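Protein CT_858 (Chlamydia trachomatis, PDB 3DPM) probably acts as a serine-type endopeptidase, with a PDZ-like domain and a region of the S41 peptidase family. Local coordinates at residues 25-30 / 525-530; 71-76 / 490-495; 366-371 / 432-437. All coordinates share one frame; numbering follows the deposited sequence.

Contact 1: 25-30 / 525-530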
loop_
_atom_site.group_PDB
_atom_site.type_symbol
_atom_site.label_atom_id
_atom_site.label_comp_id
_atom_site.label_asym_id
_atom_site.label_seq_id
_atom_site.Cartn_x
_atom_site.Cartn_y
_atom_site.Cartn_z
ATOM N N LYS A 25 -11.052 14.822 -16.304
ATOM C CA LYS A 25 -12.285 14.440 -17.004
ATOM C C LYS A 25 -12.819 15.557 -17.904
ATOM O O LYS A 25 -13.018 15.357 -19.101
ATOM C CB LYS A 25 -13.389 14.017 -16.017
ATOM C CG LYS A 25 -14.633 13.464 -16.729
ATOM C CD LYS A 25 -15.572 12.693 -15.806
ATOM C CE LYS A 25 -16.544 13.607 -15.062
ATOM N NZ LYS A 25 -17.591 14.177 -15.966
ATOM N N THR A 26 -13.055 16.726 -17.316
ATOM C CA THR A 26 -13.548 17.881 -18.061
ATOM C C THR A 26 -12.654 18.199 -19.257
ATOM O O THR A 26 -13.131 18.601 -20.313
ATOM C CB THR A 26 -13.605 19.115 -17.162
ATOM O OG1 THR A 26 -14.565 18.892 -16.122
ATOM C CG2 THR A 26 -13.996 20.344 -17.962
ATOM N N TRP A 27 -11.351 18.030 -19.086
ATOM C CA TRP A 27 -10.416 18.309 -20.163
ATOM C C TRP A 27 -10.517 17.272 -21.281
ATOM O O TRP A 27 -10.430 17.613 -22.462
ATOM C CB TRP A 27 -8.978 18.372 -19.617
ATOM C CG TRP A 27 -7.904 18.297 -20.682
ATOM C CD1 TRP A 27 -7.231 17.179 -21.091
ATOM C CD2 TRP A 27 -7.425 19.372 -21.502
ATOM N NE1 TRP A 27 -6.370 17.489 -22.114
ATOM C CE2 TRP A 27 -6.466 18.828 -22.386
ATOM C CE3 TRP A 27 -7.715 20.742 -21.578
ATOM C CZ2 TRP A 27 -5.792 19.609 -23.338
ATOM C CZ3 TRP A 27 -7.048 21.514 -22.520
ATOM C CH2 TRP A 27 -6.098 20.946 -23.389
ATOM N N LYS A 28 -10.709 16.013 -20.912
ATOM C CA LYS A 28 -10.801 14.960 -21.910
ATOM C C LYS A 28 -12.091 15.085 -22.726
ATOM O O LYS A 28 -12.136 14.721 -23.904
ATOM C CB LYS A 28 -10.722 13.579 -21.231
ATOM C CG LYS A 28 -9.430 13.352 -20.437
ATOM C CD LYS A 28 -8.205 13.297 -21.337
ATOM C CE LYS A 28 -6.919 13.140 -20.540
ATOM N NZ LYS A 28 -5.736 12.917 -21.418
ATOM N N GLU A 29 -13.135 15.615 -22.102
ATOM C CA GLU A 29 -14.417 15.778 -22.783
ATOM C C GLU A 29 -14.359 16.878 -23.843
ATOM O O GLU A 29 -14.918 16.740 -24.932
ATOM C CB GLU A 29 -15.520 16.109 -21.769
ATOM C CG GLU A 29 -15.611 15.125 -20.607
ATOM C CD GLU A 29 -16.612 15.547 -19.519
ATOM O OE1 GLU A 29 -16.758 16.765 -19.242
ATOM O OE2 GLU A 29 -17.241 14.648 -18.921
ATOM N N GLN A 30 -13.662 17.962 -23.530
ATOM C CA GLN A 30 -13.573 19.075 -24.458
ATOM C C GLN A 30 -12.413 19.043 -25.445
ATOM O O GLN A 30 -12.582 19.432 -26.595
ATOM C CB GLN A 30 -13.574 20.381 -23.670
ATOM C CG GLN A 30 -14.883 20.600 -22.935
ATOM C CD GLN A 30 -14.786 21.666 -21.875
ATOM O OE1 GLN A 30 -14.427 22.809 -22.156
ATOM N NE2 GLN A 30 -15.110 21.298 -20.639
ATOM N N ILE A 525 -0.643 20.978 -19.644
ATOM C CA ILE A 525 0.443 20.129 -20.100
ATOM C C ILE A 525 -0.152 18.805 -20.597
ATOM O O ILE A 525 0.362 18.186 -21.530
ATOM C CB ILE A 525 1.452 19.902 -18.933
ATOM C CG1 ILE A 525 2.240 21.193 -18.696
ATOM C CG2 ILE A 525 2.394 18.750 -19.233
ATOM C CD1 ILE A 525 2.898 21.294 -17.323
ATOM N N GLU A 526 -1.257 18.397 -19.977
ATOM C CA GLU A 526 -1.954 17.151 -20.318
ATOM C C GLU A 526 -2.301 17.069 -21.801
ATOM O O GLU A 526 -3.030 17.915 -22.311
ATOM C CB GLU A 526 -3.233 17.029 -19.479
ATOM C CG GLU A 526 -3.951 15.681 -19.558
ATOM C CD GLU A 526 -3.096 14.532 -19.069
ATOM O OE1 GLU A 526 -2.362 14.736 -18.075
ATOM O OE2 GLU A 526 -3.167 13.430 -19.671
ATOM N N ASN A 527 -1.777 16.044 -22.473
ATOM C CA ASN A 527 -2.001 15.811 -23.903
ATOM C C ASN A 527 -1.245 16.765 -24.824
ATOM O O ASN A 527 -0.940 16.430 -25.966
ATOM C CB ASN A 527 -3.489 15.897 -24.241
ATOM C CG ASN A 527 -4.255 14.661 -23.830
ATOM O OD1 ASN A 527 -3.943 13.551 -24.266
ATOM N ND2 ASN A 527 -5.273 14.843 -22.996
ATOM N N ILE A 528 -0.947 17.956 -24.333
ATOM C CA ILE A 528 -0.257 18.944 -25.144
ATOM C C ILE A 528 1.251 18.882 -24.939
ATOM O O ILE A 528 2.022 19.079 -25.879
ATOM C CB ILE A 528 -0.768 20.355 -24.800
ATOM C CG1 ILE A 528 -2.281 20.400 -24.993
ATOM C CG2 ILE A 528 -0.073 21.403 -25.665
ATOM C CD1 ILE A 528 -2.922 21.582 -24.309
ATOM N N GLY A 529 1.663 18.607 -23.706
ATOM C CA GLY A 529 3.077 18.531 -23.402
ATOM C C GLY A 529 3.769 19.855 -23.655
ATOM O O GLY A 529 3.133 20.911 -23.657
ATOM N N VAL A 530 5.079 19.803 -23.865
ATOM C CA VAL A 530 5.838 21.013 -24.114
ATOM C C VAL A 530 6.521 20.987 -25.470
ATOM O O VAL A 530 7.176 20.015 -25.845
ATOM C CB VAL A 530 6.910 21.247 -23.036
ATOM C CG1 VAL A 530 7.494 22.650 -23.189
ATOM C CG2 VAL A 530 6.299 21.059 -21.650
#
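Lys28 sends its ammonium group across from helix 25-31 to the carboxylate of Glu526, forming a salt bridge in which NZ also donates a hydrogen bond to OE2 at 3.1 Å. The oxygen is met on its anti side, 18° out of the carboxylate plane, and the two side chains cross at about a right angle. A bend at chi2 (-66°) followed by two extended torsions swings the lysine chain out from the helix and brings NZ to the loop. NZ has a further partner in Asn70 O, so it ties the helix to two loops at once, while Glu526 OE2 lies close to Asp71 OD1, a pair of like charges.

The indole of Trp27 has CG anti to the backbone N (chi1 165°), which places the NE1 edge beside Asn527 and the six-membered ring near Ile528 CD1. The Asn527 amide draws up beside that edge, its plane only 20° from that of the ring, and the two side chains run alongside one another, head to tail.

Apolar packing completes the contact. Ile528 CD1 touches Trp27 CH2 at 3.4 Å, the two side chains meeting at roughly a right angle, while Trp27 CD1 lies 3.9 Å from Glu526 CG.

On the helix, Thr26 and Gln30 lean on Pro204 and Leu206 of the second subunit. Trp27 stacks on Tyr31 and packs on Leu516 of strand 507-518, and Ile525, pointing away from helix 25-31, packs against helix 468-478.

Contact 2: 71-76 / 490-495. With LAS (N-acetyl-S-({(2R,3S,4R)-3-hydroxy-2-[(1S)-1-hydroxy-2-methylpropyl]-4-methyl-5-oxopyrrolidin-2-yl}carbonyl)cysteine), chain C.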
loop_
_atom_site.group_PDB
_atom_site.type_symbol
_atom_site.label_atom_id
_atom_site.label_comp_id
_atom_site.label_asym_id
_atom_site.label_seq_id
_atom_site.Cartn_x
_atom_site.Cartn_y
_atom_site.Cartn_z
ATOM N N ASP A 71 -4.542 8.896 -21.831
ATOM C CA ASP A 71 -3.772 9.417 -20.697
ATOM C C ASP A 71 -2.702 8.381 -20.366
ATOM O O ASP A 71 -3.027 7.228 -20.067
ATOM C CB ASP A 71 -4.702 9.594 -19.485
ATOM C CG ASP A 71 -4.042 10.345 -18.317
ATOM O OD1 ASP A 71 -2.808 10.242 -18.140
ATOM O OD2 ASP A 71 -4.770 11.030 -17.555
ATOM N N PHE A 72 -1.435 8.787 -20.418
ATOM C CA PHE A 72 -0.330 7.874 -20.124
ATOM C C PHE A 72 -0.291 7.437 -18.662
ATOM O O PHE A 72 0.322 6.421 -18.330
ATOM C CB PHE A 72 1.014 8.505 -20.508
ATOM C CG PHE A 72 1.173 8.750 -21.985
ATOM C CD1 PHE A 72 1.123 10.046 -22.494
ATOM C CD2 PHE A 72 1.371 7.684 -22.867
ATOM C CE1 PHE A 72 1.269 10.283 -23.855
ATOM C CE2 PHE A 72 1.515 7.903 -24.228
ATOM C CZ PHE A 72 1.465 9.211 -24.727
ATOM N N HIS A 73 -0.943 8.206 -17.795
ATOM C CA HIS A 73 -0.996 7.888 -16.375
ATOM C C HIS A 73 -2.230 7.066 -16.021
ATOM O O HIS A 73 -2.308 6.526 -14.922
ATOM C CB HIS A 73 -0.987 9.167 -15.534
ATOM C CG HIS A 73 0.371 9.770 -15.366
ATOM N ND1 HIS A 73 0.568 11.125 -15.195
ATOM C CD2 HIS A 73 1.601 9.203 -15.338
ATOM C CE1 HIS A 73 1.861 11.367 -15.072
ATOM N NE2 HIS A 73 2.510 10.217 -15.155
ATOM N N ALA A 74 -3.195 6.990 -16.937
ATOM C CA ALA A 74 -4.417 6.217 -16.710
ATOM C C ALA A 74 -4.282 4.834 -17.336
ATOM O O ALA A 74 -4.169 4.710 -18.554
ATOM C CB ALA A 74 -5.609 6.940 -17.300
ATOM N N GLY A 75 -4.302 3.795 -16.501
ATOM C CA GLY A 75 -4.162 2.434 -17.002
ATOM C C GLY A 75 -4.728 1.370 -16.075
ATOM O O GLY A 75 -5.205 1.673 -14.988
ATOM N N VAL A 76 -4.686 0.117 -16.507
ATOM C CA VAL A 76 -5.201 -0.979 -15.706
ATOM C C VAL A 76 -4.279 -2.160 -15.882
ATOM O O VAL A 76 -4.033 -2.585 -17.009
ATOM C CB VAL A 76 -6.592 -1.469 -16.184
ATOM C CG1 VAL A 76 -7.477 -1.794 -14.986
ATOM C CG2 VAL A 76 -7.216 -0.462 -17.108
ATOM N N ALA A 490 5.612 14.005 -24.245
ATOM C CA ALA A 490 4.381 13.227 -24.154
ATOM C C ALA A 490 3.128 13.933 -23.625
ATOM O O ALA A 490 2.023 13.694 -24.125
ATOM C CB ALA A 490 4.644 11.970 -23.342
ATOM N N GLY A 491 3.284 14.780 -22.616
ATOM C CA GLY A 491 2.132 15.478 -22.076
ATOM C C GLY A 491 1.365 14.723 -21.001
ATOM O O GLY A 491 0.132 14.649 -21.037
ATOM N N ALA A 492 2.092 14.154 -20.045
ATOM C CA ALA A 492 1.471 13.427 -18.944
ATOM C C ALA A 492 1.706 14.294 -17.717
ATOM O O ALA A 492 2.606 14.021 -16.933
ATOM C CB ALA A 492 2.136 12.080 -18.777
ATOM N N GLY A 493 0.893 15.336 -17.547
ATOM C CA GLY A 493 1.103 16.239 -16.427
ATOM C C GLY A 493 0.077 16.329 -15.311
ATOM O O GLY A 493 -0.754 17.249 -15.288
ATOM N N GLY A 494 0.156 15.388 -14.375
ATOM C CA GLY A 494 -0.749 15.354 -13.239
ATOM C C GLY A 494 -0.279 14.249 -12.316
ATOM O O GLY A 494 0.345 13.295 -12.782
ATOM N N PHE A 495 -0.541 14.351 -11.018
ATOM C CA PHE A 495 -0.088 13.286 -10.135
ATOM C C PHE A 495 -1.044 12.103 -10.204
ATOM O O PHE A 495 -2.202 12.252 -10.587
ATOM C CB PHE A 495 0.120 13.793 -8.694
ATOM C CG PHE A 495 -1.141 14.151 -7.957
ATOM C CD1 PHE A 495 -2.026 13.166 -7.534
ATOM C CD2 PHE A 495 -1.403 15.481 -7.616
ATOM C CE1 PHE A 495 -3.154 13.494 -6.775
ATOM C CE2 PHE A 495 -2.526 15.821 -6.860
ATOM C CZ PHE A 495 -3.403 14.826 -6.436
HETATM C C18 LAS C . 5.880 11.484 -12.705
HETATM O O19 LAS C . 7.098 11.245 -12.621
HETATM C C9 LAS C . 4.954 11.029 -11.574
HETATM C C10 LAS C . 4.049 12.184 -11.108
HETATM C C11 LAS C . 4.669 13.388 -10.402
HETATM C C16 LAS C . 6.189 13.396 -10.528
HETATM C C12 LAS C . 4.071 14.626 -11.073
HETATM O O17 LAS C . 3.119 11.627 -10.185
HETATM N N8 LAS C . 5.748 10.334 -10.505
HETATM C C6 LAS C . 5.107 9.194 -10.219
HETATM O O7 LAS C . 5.440 8.405 -9.339
HETATM C C5 LAS C . 3.830 9.021 -11.057
HETATM C C20 LAS C . 3.713 7.559 -11.506
HETATM C C3 LAS C . 4.123 9.923 -12.256
HETATM O O2 LAS C . 5.003 9.153 -13.086
#
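Phe72 and His73 occupy the central positions of a type I turn running from Asp71 to Ala74, closed by Ala74 N to Asp71 O at 3.1 Å, and they face the glycine-rich loop 490-495, with Phe72 and Ala492 closest at 6.0 Å between CA atoms. The His73 imidazole is laid against Ala492: the methyl CB sits over one face in a CH-pi contact, 4.0 Å from the ring centroid and 21° off the normal. Around the same ring CE1 approaches Ala492 O at 3.3 Å. ND1 comes near Gly494 O as well, but the angle is too poor for a hydrogen bond. With CG anti to the carbonyl carbon (chi1 -80°), NE2 is carried toward the bound ligand and stops 3.3 Å from C3 of LAS, so His73 forms part of the wall of that pocket.

What fixes the root of the histidine is an Asx turn: Asp71 OD1 accepts from His73 N at 2.8 Å. The other carboxylate oxygen, OD2, is held by Tyr22 OH and Thr513 OG1.

Phe72 takes the opposite end of the loop. Its CE1 touches Ala490 CB at 3.8 Å, and Ala490 O lies at the ring edge, near its plane; closer to the backbone, Phe72 CB rests on Ala492 CB at 4.1 Å. Gly491 adopts positive phi and psi, at which a CB would press on the carbonyl O of Ala490, and Asp470 receives the backbone N-H groups of Gly491 and Ala492. The phenyl ring of Phe72 also meets Phe466 edge-to-face and packs on helix 140-150.

Contact 3: 366-371 / 432-437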
loop_
_atom_site.group_PDB
_atom_site.type_symbol
_atom_site.label_atom_id
_atom_site.label_comp_id
_atom_site.label_asym_id
_atom_site.label_seq_id
_atom_site.Cartn_x
_atom_site.Cartn_y
_atom_site.Cartn_z
ATOM N N HIS A 366 -1.156 22.948 -9.973
ATOM C CA HIS A 366 -2.080 21.860 -10.236
ATOM C C HIS A 366 -3.523 22.116 -9.794
ATOM O O HIS A 366 -3.748 22.568 -8.673
ATOM C CB HIS A 366 -1.573 20.602 -9.527
ATOM C CG HIS A 366 -0.321 20.030 -10.114
ATOM N ND1 HIS A 366 -0.297 18.819 -10.773
ATOM C CD2 HIS A 366 0.951 20.494 -10.131
ATOM C CE1 HIS A 366 0.935 18.561 -11.170
ATOM N NE2 HIS A 366 1.713 19.562 -10.795
ATOM N N ARG A 367 -4.485 21.828 -10.678
ATOM C CA ARG A 367 -5.917 21.949 -10.362
ATOM C C ARG A 367 -6.213 20.537 -9.840
ATOM O O ARG A 367 -6.093 19.558 -10.578
ATOM C CB ARG A 367 -6.777 22.188 -11.614
ATOM C CG ARG A 367 -6.427 23.393 -12.506
ATOM C CD ARG A 367 -7.048 24.704 -12.041
ATOM N NE ARG A 367 -8.501 24.646 -11.852
ATOM C CZ ARG A 367 -9.414 24.752 -12.818
ATOM N NH1 ARG A 367 -9.048 24.921 -14.081
ATOM N NH2 ARG A 367 -10.708 24.715 -12.511
ATOM N N MET A 368 -6.597 20.423 -8.580
ATOM C CA MET A 368 -6.838 19.111 -7.995
ATOM C C MET A 368 -8.289 18.773 -7.717
ATOM O O MET A 368 -9.130 19.669 -7.569
ATOM C CB MET A 368 -6.080 19.003 -6.673
ATOM C CG MET A 368 -4.578 19.166 -6.794
ATOM S SD MET A 368 -3.849 19.687 -5.240
ATOM C CE MET A 368 -3.966 18.168 -4.251
ATOM N N ILE A 369 -8.576 17.473 -7.672
ATOM C CA ILE A 369 -9.904 16.995 -7.311
ATOM C C ILE A 369 -9.710 16.619 -5.847
ATOM O O ILE A 369 -8.804 15.853 -5.519
ATOM C CB ILE A 369 -10.329 15.741 -8.095
ATOM C CG1 ILE A 369 -10.799 16.116 -9.499
ATOM C CG2 ILE A 369 -11.522 15.092 -7.395
ATOM C CD1 ILE A 369 -10.059 17.295 -10.120
ATOM N N LEU A 370 -10.549 17.146 -4.966
ATOM C CA LEU A 370 -10.385 16.860 -3.549
ATOM C C LEU A 370 -11.452 15.998 -2.881
ATOM O O LEU A 370 -12.634 16.107 -3.191
ATOM C CB LEU A 370 -10.258 18.187 -2.782
ATOM C CG LEU A 370 -9.199 19.186 -3.286
ATOM C CD1 LEU A 370 -9.324 20.482 -2.520
ATOM C CD2 LEU A 370 -7.805 18.619 -3.119
ATOM N N THR A 371 -11.002 15.135 -1.964
ATOM C CA THR A 371 -11.856 14.261 -1.146
ATOM C C THR A 371 -11.227 14.449 0.238
ATOM O O THR A 371 -10.140 15.017 0.338
ATOM C CB THR A 371 -11.762 12.758 -1.568
ATOM O OG1 THR A 371 -10.430 12.268 -1.345
ATOM C CG2 THR A 371 -12.112 12.586 -3.047
ATOM N N GLU A 432 -14.079 20.082 -7.092
ATOM C CA GLU A 432 -14.247 19.304 -8.310
ATOM C C GLU A 432 -13.002 19.496 -9.168
ATOM O O GLU A 432 -12.483 18.549 -9.752
ATOM C CB GLU A 432 -15.509 19.747 -9.052
ATOM C CG GLU A 432 -16.800 19.376 -8.322
ATOM C CD GLU A 432 -16.944 17.870 -8.109
ATOM O OE1 GLU A 432 -17.865 17.444 -7.375
ATOM O OE2 GLU A 432 -16.135 17.108 -8.682
ATOM N N LEU A 433 -12.528 20.731 -9.237
ATOM C CA LEU A 433 -11.315 21.062 -9.979
ATOM C C LEU A 433 -10.838 22.386 -9.387
ATOM O O LEU A 433 -11.077 23.462 -9.926
ATOM C CB LEU A 433 -11.610 21.190 -11.471
ATOM C CG LEU A 433 -10.426 21.164 -12.447
ATOM C CD1 LEU A 433 -9.542 19.965 -12.188
ATOM C CD2 LEU A 433 -10.963 21.106 -13.866
ATOM N N SER A 434 -10.173 22.278 -8.244
ATOM C CA SER A 434 -9.682 23.434 -7.513
ATOM C C SER A 434 -8.880 24.441 -8.330
ATOM O O SER A 434 -8.358 24.136 -9.397
ATOM C CB SER A 434 -8.812 22.967 -6.355
ATOM O OG SER A 434 -7.561 22.518 -6.856
ATOM N N THR A 435 -8.784 25.650 -7.794
ATOM C CA THR A 435 -7.997 26.708 -8.402
ATOM C C THR A 435 -6.581 26.138 -8.406
ATOM O O THR A 435 -6.278 25.239 -7.630
ATOM C CB THR A 435 -8.033 27.972 -7.526
ATOM O OG1 THR A 435 -7.174 28.969 -8.085
ATOM C CG2 THR A 435 -7.559 27.660 -6.122
ATOM N N PRO A 436 -5.698 26.632 -9.282
ATOM C CA PRO A 436 -4.348 26.061 -9.256
ATOM C C PRO A 436 -3.590 26.190 -7.928
ATOM O O PRO A 436 -3.638 27.222 -7.254
ATOM C CB PRO A 436 -3.646 26.759 -10.426
ATOM C CG PRO A 436 -4.522 27.926 -10.757
ATOM C CD PRO A 436 -5.903 27.451 -10.485
ATOM N N ILE A 437 -2.892 25.114 -7.569
ATOM C CA ILE A 437 -2.120 25.034 -6.332
ATOM C C ILE A 437 -0.786 24.345 -6.613
ATOM O O ILE A 437 -0.753 23.273 -7.204
ATOM C CB ILE A 437 -2.886 24.212 -5.261
ATOM C CG1 ILE A 437 -4.183 24.938 -4.883
ATOM C CG2 ILE A 437 -2.011 23.995 -4.034
ATOM C CD1 ILE A 437 -5.093 24.138 -3.967
#
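Ser434 OG is gripped twice: it accepts from Met368 N at 2.9 Å, and it donates to Thr435 O. Just beside it Ser434 N binds Met368 O, so hydroxyl and amide together serve both backbone polar atoms of Met368 at the end of strand 361-368. Further along, His366 and Ile437 form a single antiparallel beta bridge, a hydrogen-bonded pair with His366 N to Ile437 O at 2.8 Å. The loop 432-437 thus runs roughly antiparallel to the end of strand 361-368 in the S41 region.

Arg367 folds over this loop. Bends at chi2 (-85°) and chi3 bring the edge of its guanidinium to two carbonyls: NE donates to Ser434 O, which lies in the guanidinium plane, though the modelled 2.5 Å is doubtfully short, and NH2 reaches Leu433 O at 2.9 Å, reinforced by a weak bond from NE. Leu433 CG sits over one face of the group, offset toward its rim, and Leu433 CD1 also meets Ile369 CD1 at 3.4 Å.

The second subunit borders this site: Arg367 NH2 also bonds Gln205 O of that chain, and Glu432 makes a salt bridge with its Arg504. The CB of His366 points away from the loop, and ND1 bonds Ser515 OG.

Alongside the arginine, pointing the same way, runs the Pro436 ring, whose CD comes to 3.4 Å from Arg367 CD.

In the fold
Contacts 1 and 2 are neighbours, their centres about 10 Å apart, and they share a backbone link: Asn527 N lies 2.8 Å from Gly491 O, a probable hydrogen bond between the two loops. Contact 3 sits about 17 Å from contact 2, centre to centre, yet touches it where Phe495 CE2 packs 3.8 Å from Met368 CE. Contacts 1 and 3 do not touch, but both border the second subunit. Along the chain the three are nested, contact 3 within the loop closed by contact 2 and that within contact 1. The bound LAS lies against contact 2. The side chain of His366 is about 5 Å from LAS. The side chain of Glu526 is about 10 Å from LAS.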